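Local coordinates for alpha-galactosidase (Thermus thermophilus, PDB 6LCJ), which probably hydrolyses terminal alpha-galactosyl residues from galactosides, as a glycoside hydrolase of family GH36 that assembles as a hexamer, at residues 53-58 with 383-388; 237-242 with 273-278. One frame throughout, in Å; residues are numbered along the deposited sequence.

Contact 1. Residues 53-58 with 383-388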
ATOM      1  N   TRP E  53      17.796 -31.098  -8.098  1.00 25.35           N
ATOM      2  CA  TRP E  53      16.346 -31.033  -7.949  1.00 21.78           C
ATOM      3  C   TRP E  53      15.720 -29.945  -8.814  1.00 25.28           C
ATOM      4  O   TRP E  53      14.503 -29.970  -9.036  1.00 24.87           O
ATOM      5  CB  TRP E  53      15.982 -30.821  -6.466  1.00 24.13           C
ATOM      6  CG  TRP E  53      16.661 -31.822  -5.559  1.00 25.90           C
ATOM      7  CD1 TRP E  53      16.923 -33.136  -5.843  1.00 23.99           C
ATOM      8  CD2 TRP E  53      17.193 -31.586  -4.249  1.00 27.36           C
ATOM      9  NE1 TRP E  53      17.573 -33.728  -4.795  1.00 24.96           N
ATOM     10  CE2 TRP E  53      17.755 -32.802  -3.802  1.00 27.91           C
ATOM     11  CE3 TRP E  53      17.246 -30.469  -3.405  1.00 27.94           C
ATOM     12  CZ2 TRP E  53      18.366 -32.932  -2.541  1.00 25.82           C
ATOM     13  CZ3 TRP E  53      17.866 -30.606  -2.143  1.00 26.85           C
ATOM     14  CH2 TRP E  53      18.404 -31.825  -1.731  1.00 23.71           C
ATOM     15  N   SER E  54      16.519 -29.010  -9.321  1.00 25.55           N
ATOM     16  CA  SER E  54      15.979 -27.867 -10.050  1.00 26.83           C
ATOM     17  C   SER E  54      15.311 -28.294 -11.358  1.00 26.66           C
ATOM     18  O   SER E  54      15.639 -29.326 -11.947  1.00 25.28           O
ATOM     19  CB  SER E  54      17.084 -26.853 -10.342  1.00 23.70           C
ATOM     20  OG  SER E  54      17.540 -26.265  -9.142  1.00 23.59           O
ATOM     21  N   LEU E  55      14.362 -27.478 -11.806  1.00 25.06           N
ATOM     22  CA  LEU E  55      13.670 -27.755 -13.053  1.00 23.58           C
ATOM     23  C   LEU E  55      14.591 -27.548 -14.250  1.00 28.19           C
ATOM     24  O   LEU E  55      15.232 -26.496 -14.386  1.00 27.49           O
ATOM     25  CB  LEU E  55      12.444 -26.858 -13.193  1.00 24.46           C
ATOM     26  CG  LEU E  55      11.763 -27.048 -14.555  1.00 27.70           C
ATOM     27  CD1 LEU E  55      10.757 -28.180 -14.516  1.00 19.79           C
ATOM     28  CD2 LEU E  55      11.127 -25.756 -15.063  1.00 27.97           C
ATOM     29  N   ALA E  56      14.651 -28.552 -15.120  1.00 21.89           N
ATOM     30  CA  ALA E  56      15.213 -28.418 -16.454  1.00 20.78           C
ATOM     31  C   ALA E  56      14.127 -28.795 -17.452  1.00 27.85           C
ATOM     32  O   ALA E  56      13.623 -29.927 -17.420  1.00 27.37           O
ATOM     33  CB  ALA E  56      16.445 -29.307 -16.630  1.00 22.07           C
ATOM     34  N   ALA E  57      13.763 -27.856 -18.327  1.00 24.54           N
ATOM     35  CA  ALA E  57      12.677 -28.100 -19.269  1.00 28.58           C
ATOM     36  C   ALA E  57      12.632 -26.975 -20.292  1.00 29.79           C
ATOM     37  O   ALA E  57      13.218 -25.910 -20.087  1.00 30.67           O
ATOM     38  CB  ALA E  57      11.323 -28.210 -18.558  1.00 26.41           C
ATOM     39  N   TRP E  58      11.913 -27.229 -21.391  1.00 30.16           N
ATOM     40  CA  TRP E  58      11.606 -26.202 -22.382  1.00 27.71           C
ATOM     41  C   TRP E  58      10.382 -25.418 -21.932  1.00 30.84           C
ATOM     42  O   TRP E  58       9.347 -26.005 -21.601  1.00 29.58           O
ATOM     43  CB  TRP E  58      11.345 -26.829 -23.756  1.00 27.06           C
ATOM     44  CG  TRP E  58      12.588 -27.354 -24.430  1.00 30.57           C
ATOM     45  CD1 TRP E  58      13.086 -28.633 -24.371  1.00 26.59           C
ATOM     46  CD2 TRP E  58      13.506 -26.606 -25.238  1.00 29.65           C
ATOM     47  NE1 TRP E  58      14.250 -28.721 -25.105  1.00 25.09           N
ATOM     48  CE2 TRP E  58      14.530 -27.496 -25.646  1.00 26.28           C
ATOM     49  CE3 TRP E  58      13.559 -25.272 -25.661  1.00 26.65           C
ATOM     50  CZ2 TRP E  58      15.585 -27.097 -26.459  1.00 29.55           C
ATOM     51  CZ3 TRP E  58      14.613 -24.875 -26.463  1.00 31.86           C
ATOM     52  CH2 TRP E  58      15.613 -25.788 -26.857  1.00 30.02           C
ATOM     53  N   ALA E 383      10.578 -35.959 -11.128  1.00 24.01           N
ATOM     54  CA  ALA E 383      11.830 -36.660 -11.386  1.00 20.56           C
ATOM     55  C   ALA E 383      12.047 -36.845 -12.878  1.00 23.67           C
ATOM     56  O   ALA E 383      13.075 -36.435 -13.430  1.00 25.93           O
ATOM     57  CB  ALA E 383      11.832 -38.012 -10.675  1.00 19.58           C
ATOM     58  N   LEU E 384      11.057 -37.437 -13.552  1.00 27.22           N
ATOM     59  CA  LEU E 384      11.204 -37.744 -14.969  1.00 28.29           C
ATOM     60  C   LEU E 384      11.425 -36.477 -15.790  1.00 26.94           C
ATOM     61  O   LEU E 384      12.263 -36.464 -16.697  1.00 26.06           O
ATOM     62  CB  LEU E 384       9.979 -38.513 -15.468  1.00 24.94           C
ATOM     63  CG  LEU E 384       9.811 -39.964 -15.006  1.00 27.09           C
ATOM     64  CD1 LEU E 384       8.419 -40.433 -15.365  1.00 24.03           C
ATOM     65  CD2 LEU E 384      10.856 -40.912 -15.599  1.00 25.21           C
ATOM     66  N   ARG E 385      10.715 -35.390 -15.463  1.00 23.55           N
ATOM     67  CA  ARG E 385      10.759 -34.205 -16.322  1.00 28.21           C
ATOM     68  C   ARG E 385      12.161 -33.606 -16.398  1.00 29.09           C
ATOM     69  O   ARG E 385      12.622 -33.231 -17.481  1.00 31.91           O
ATOM     70  CB  ARG E 385       9.766 -33.145 -15.849  1.00 24.95           C
ATOM     71  CG  ARG E 385       9.817 -31.873 -16.710  1.00 30.59           C
ATOM     72  CD  ARG E 385       8.560 -31.010 -16.559  1.00 36.57           C
ATOM     73  NE  ARG E 385       8.469 -30.589 -15.177  1.00 38.99           N
ATOM     74  CZ  ARG E 385       7.548 -31.008 -14.319  1.00 43.21           C
ATOM     75  NH1 ARG E 385       6.583 -31.837 -14.716  1.00 46.66           N
ATOM     76  NH2 ARG E 385       7.599 -30.597 -13.057  1.00 34.51           N
ATOM     77  N   SER E 386      12.855 -33.497 -15.259  1.00 27.32           N
ATOM     78  CA  SER E 386      14.173 -32.868 -15.259  1.00 26.50           C
ATOM     79  C   SER E 386      15.248 -33.817 -15.775  1.00 27.04           C
ATOM     80  O   SER E 386      16.152 -33.395 -16.505  1.00 25.98           O
ATOM     81  CB  SER E 386      14.523 -32.370 -13.855  1.00 22.85           C
ATOM     82  OG  SER E 386      13.802 -31.182 -13.557  1.00 27.85           O
ATOM     83  N   THR E 387      15.169 -35.093 -15.389  1.00 25.94           N
ATOM     84  CA  THR E 387      16.113 -36.095 -15.874  1.00 22.21           C
ATOM     85  C   THR E 387      16.096 -36.181 -17.396  1.00 27.56           C
ATOM     86  O   THR E 387      17.151 -36.177 -18.044  1.00 32.24           O
ATOM     87  CB  THR E 387      15.769 -37.448 -15.264  1.00 24.24           C
ATOM     88  OG1 THR E 387      15.948 -37.386 -13.851  1.00 18.35           O
ATOM     89  CG2 THR E 387      16.636 -38.560 -15.862  1.00 28.94           C
ATOM     90  N   LEU E 388      14.904 -36.248 -17.989  1.00 24.62           N
ATOM     91  CA  LEU E 388      14.807 -36.345 -19.438  1.00 26.22           C
ATOM     92  C   LEU E 388      15.553 -35.222 -20.152  1.00 29.01           C
ATOM     93  O   LEU E 388      16.012 -35.411 -21.287  1.00 36.16           O
ATOM     94  CB  LEU E 388      13.339 -36.348 -19.866  1.00 28.38           C
ATOM     95  CG  LEU E 388      12.641 -37.700 -19.766  1.00 29.67           C
ATOM     96  CD1 LEU E 388      11.129 -37.545 -19.748  1.00 29.20           C
ATOM     97  CD2 LEU E 388      13.100 -38.600 -20.904  1.00 31.73           C
TER
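S386 sits where strand 56-58 passes over helix 383-388, and its hydroxyl points into the backbone of the 53-58 segment. The two axes cross at 79° and come within 6.7 Å of each other. The CA atoms of A56 and S386 are 4.7 Å apart, an approach that the small side chains of alanine and serine allow. S386 turns OG anti to its carbonyl carbon (chi1 -76°). This places S386 OG between a carbonyl and an amide, 3.1 Å from S54 O and 3.2 Å from A56 N.

Beside this polar spot, L55 and R385 cross obliquely. Both side chains leave with CG anti to the backbone N. In R385 the bend at chi3 (62°) turns the edge of the guanidinium, at NE, toward L55 CD1. L55 CD1 comes up to the guanidinium edge-on, in the plane of the group, 3.4 Å from R385 NE. The polar partner of the group lies outside the two segments: R385 NH2 is hydrogen-bonded to N382 OD1, about one turn earlier. A57 CB adds a looser touch on R385 CG at 4.4 Å.

The contact joins the N-terminal beta domain to the TIM-barrel domain. Strand 56-59 is an outermost strand of its seven-stranded antiparallel sheet, paired with strand 44-48. Across the helix, L384 and T387 pack on helix 415-428.

Contact 2. Residues 237-242 with 273-278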
ATOM      1  N   PHE E 237      27.730 -30.105   4.238  1.00 32.78           N
ATOM      2  CA  PHE E 237      27.767 -28.666   4.474  1.00 30.40           C
ATOM      3  C   PHE E 237      26.452 -28.110   5.006  1.00 32.94           C
ATOM      4  O   PHE E 237      26.233 -26.891   4.948  1.00 28.40           O
ATOM      5  CB  PHE E 237      28.157 -27.933   3.200  1.00 29.01           C
ATOM      6  CG  PHE E 237      29.496 -28.321   2.691  1.00 33.23           C
ATOM      7  CD1 PHE E 237      30.640 -27.710   3.172  1.00 31.21           C
ATOM      8  CD2 PHE E 237      29.618 -29.305   1.725  1.00 30.30           C
ATOM      9  CE1 PHE E 237      31.885 -28.075   2.689  1.00 33.35           C
ATOM     10  CE2 PHE E 237      30.838 -29.671   1.257  1.00 28.25           C
ATOM     11  CZ  PHE E 237      31.978 -29.059   1.721  1.00 31.67           C
ATOM     12  N   LEU E 238      25.596 -28.963   5.553  1.00 29.03           N
ATOM     13  CA  LEU E 238      24.282 -28.572   6.021  1.00 27.18           C
ATOM     14  C   LEU E 238      24.218 -28.715   7.531  1.00 32.67           C
ATOM     15  O   LEU E 238      24.749 -29.674   8.095  1.00 36.53           O
ATOM     16  CB  LEU E 238      23.207 -29.433   5.361  1.00 32.12           C
ATOM     17  CG  LEU E 238      21.844 -28.824   5.069  1.00 30.37           C
ATOM     18  CD1 LEU E 238      21.963 -27.759   4.026  1.00 25.28           C
ATOM     19  CD2 LEU E 238      20.933 -29.920   4.605  1.00 28.38           C
ATOM     20  N   VAL E 239      23.537 -27.780   8.182  1.00 32.41           N
ATOM     21  CA  VAL E 239      23.472 -27.751   9.635  1.00 34.76           C
ATOM     22  C   VAL E 239      22.180 -27.048  10.032  1.00 34.06           C
ATOM     23  O   VAL E 239      21.626 -26.264   9.260  1.00 38.62           O
ATOM     24  CB  VAL E 239      24.737 -27.052  10.181  1.00 35.60           C
ATOM     25  CG1 VAL E 239      24.655 -25.548   9.991  1.00 32.99           C
ATOM     26  CG2 VAL E 239      24.972 -27.404  11.600  1.00 39.42           C
ATOM     27  N   THR E 240      21.663 -27.364  11.210  1.00 31.51           N
ATOM     28  CA  THR E 240      20.494 -26.665  11.741  1.00 35.85           C
ATOM     29  C   THR E 240      20.864 -25.911  13.017  1.00 38.58           C
ATOM     30  O   THR E 240      21.947 -26.086  13.579  1.00 37.79           O
ATOM     31  CB  THR E 240      19.333 -27.630  12.029  1.00 41.42           C
ATOM     32  OG1 THR E 240      19.756 -28.621  12.975  1.00 47.61           O
ATOM     33  CG2 THR E 240      18.878 -28.317  10.765  1.00 40.29           C
ATOM     34  N   ALA E 241      19.940 -25.066  13.488  1.00 41.23           N
ATOM     35  CA  ALA E 241      20.186 -24.346  14.737  1.00 41.10           C
ATOM     36  C   ALA E 241      20.409 -25.300  15.904  1.00 41.66           C
ATOM     37  O   ALA E 241      21.226 -25.014  16.783  1.00 44.61           O
ATOM     38  CB  ALA E 241      19.035 -23.392  15.044  1.00 36.73           C
ATOM     39  N   ASP E 242      19.727 -26.453  15.909  1.00 49.04           N
ATOM     40  CA  ASP E 242      19.882 -27.462  16.956  1.00 45.74           C
ATOM     41  C   ASP E 242      21.189 -28.233  16.874  1.00 48.90           C
ATOM     42  O   ASP E 242      21.500 -28.983  17.805  1.00 51.75           O
ATOM     43  CB  ASP E 242      18.757 -28.490  16.893  1.00 49.14           C
ATOM     44  CG  ASP E 242      17.403 -27.859  16.790  1.00 64.24           C
ATOM     45  OD1 ASP E 242      16.645 -28.227  15.856  1.00 62.05           O
ATOM     46  OD2 ASP E 242      17.102 -26.994  17.649  1.00 65.25           O
ATOM     47  N   TYR E 273      20.723 -24.248   7.495  1.00 26.34           N
ATOM     48  CA  TYR E 273      21.826 -23.319   7.395  1.00 29.72           C
ATOM     49  C   TYR E 273      22.983 -24.075   6.779  1.00 29.65           C
ATOM     50  O   TYR E 273      22.968 -25.301   6.701  1.00 29.78           O
ATOM     51  CB  TYR E 273      22.195 -22.731   8.771  1.00 32.34           C
ATOM     52  CG  TYR E 273      21.033 -22.004   9.396  1.00 27.72           C
ATOM     53  CD1 TYR E 273      20.612 -20.782   8.895  1.00 30.94           C
ATOM     54  CD2 TYR E 273      20.345 -22.546  10.456  1.00 29.17           C
ATOM     55  CE1 TYR E 273      19.552 -20.114   9.437  1.00 31.66           C
ATOM     56  CE2 TYR E 273      19.274 -21.876  11.020  1.00 32.64           C
ATOM     57  CZ  TYR E 273      18.883 -20.662  10.501  1.00 34.00           C
ATOM     58  OH  TYR E 273      17.819 -19.988  11.050  1.00 42.91           O
ATOM     59  N   ALA E 274      23.980 -23.332   6.325  1.00 29.33           N
ATOM     60  CA  ALA E 274      25.079 -23.897   5.572  1.00 26.40           C
ATOM     61  C   ALA E 274      26.375 -23.678   6.334  1.00 31.03           C
ATOM     62  O   ALA E 274      26.515 -22.704   7.081  1.00 32.07           O
ATOM     63  CB  ALA E 274      25.173 -23.267   4.180  1.00 24.41           C
ATOM     64  N   LEU E 275      27.314 -24.603   6.153  1.00 31.18           N
ATOM     65  CA  LEU E 275      28.690 -24.376   6.559  1.00 30.43           C
ATOM     66  C   LEU E 275      29.431 -23.719   5.407  1.00 30.27           C
ATOM     67  O   LEU E 275      29.147 -23.988   4.239  1.00 31.78           O
ATOM     68  CB  LEU E 275      29.367 -25.684   6.962  1.00 30.80           C
ATOM     69  CG  LEU E 275      28.702 -26.404   8.135  1.00 29.81           C
ATOM     70  CD1 LEU E 275      29.304 -27.791   8.300  1.00 32.75           C
ATOM     71  CD2 LEU E 275      28.791 -25.602   9.434  1.00 31.32           C
ATOM     72  N   ASP E 276      30.372 -22.838   5.744  1.00 33.44           N
ATOM     73  CA  ASP E 276      31.012 -21.974   4.755  1.00 30.37           C
ATOM     74  C   ASP E 276      32.106 -22.753   4.045  1.00 31.34           C
ATOM     75  O   ASP E 276      33.176 -22.988   4.607  1.00 35.43           O
ATOM     76  CB  ASP E 276      31.562 -20.723   5.436  1.00 35.61           C
ATOM     77  CG  ASP E 276      32.300 -19.795   4.485  1.00 36.43           C
ATOM     78  OD1 ASP E 276      32.362 -20.058   3.264  1.00 35.73           O
ATOM     79  OD2 ASP E 276      32.814 -18.767   4.977  1.00 44.77           O
ATOM     80  N   ALA E 277      31.849 -23.137   2.795  1.00 33.87           N
ATOM     81  CA  ALA E 277      32.826 -23.894   2.033  1.00 32.78           C
ATOM     82  C   ALA E 277      34.005 -23.039   1.575  1.00 35.45           C
ATOM     83  O   ALA E 277      34.939 -23.571   0.963  1.00 34.40           O
ATOM     84  CB  ALA E 277      32.134 -24.560   0.833  1.00 33.03           C
ATOM     85  N   GLY E 278      33.973 -21.730   1.816  1.00 35.12           N
ATOM     86  CA  GLY E 278      35.164 -20.928   1.615  1.00 31.92           C
ATOM     87  C   GLY E 278      36.119 -20.932   2.784  1.00 34.97           C
ATOM     88  O   GLY E 278      37.238 -20.437   2.662  1.00 35.60           O
TER
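A short antiparallel beta ladder joins strand 238-240 to strand 270-274, in a three-stranded sheet inserted after strand 229-234 of the TIM barrel. V239 and Y273 form a hydrogen-bonded pair. V239 N donates to Y273 O at 2.9 Å, and Y273 N donates to V239 O at 2.8 Å. The second bond lies nearly along the C=O axis of V239 (171°). L238 and A274 are the neighbouring non-hydrogen-bonded pair. L275 N donates to F237 O at 2.8 Å, which adds a third backbone bond next to the L238-A274 pair. That donor stands above the carbonyl plane of F237.

V239 and Y273 share one face of the sheet. V239 CG1 takes the crowded position between its backbone N and carbonyl carbon (chi1 76°). There it touches Y273 CB at 3.9 Å and L275 CD2 at 4.2 Å. The Y273 ring turns its edge to A241 N, and F246 meets this ring from outside the two segments. F237 and L275 both pack on helix 280-296. At the far end, D276 OD1 closes an Asx turn with G278 N, and A277 CB lies 4.0 Å from F237 CE1.

In the fold
Both contacts are largely buried, but they hold different elements. The centre of contact 1 is about 10 Å from the centre of the chain, that of contact 2 about 20 Å. Contact 1 joins two domains through segments more than 300 residues apart in sequence. Contact 2 joins two strands of a small three-stranded antiparallel sheet inserted in the barrel, with A241 exposed at one end. The centres of contacts 1 and 2 are about 27 Å apart, their nearest atoms about 7 Å apart. Contact 1 sets a serine hydroxyl at the backbone, beside a leucine-arginine crossing. Contact 2 relies on three backbone hydrogen bonds plus apolar packing. F305 lies near both: W53 meets its ring edge-to-face, and L238 touches it.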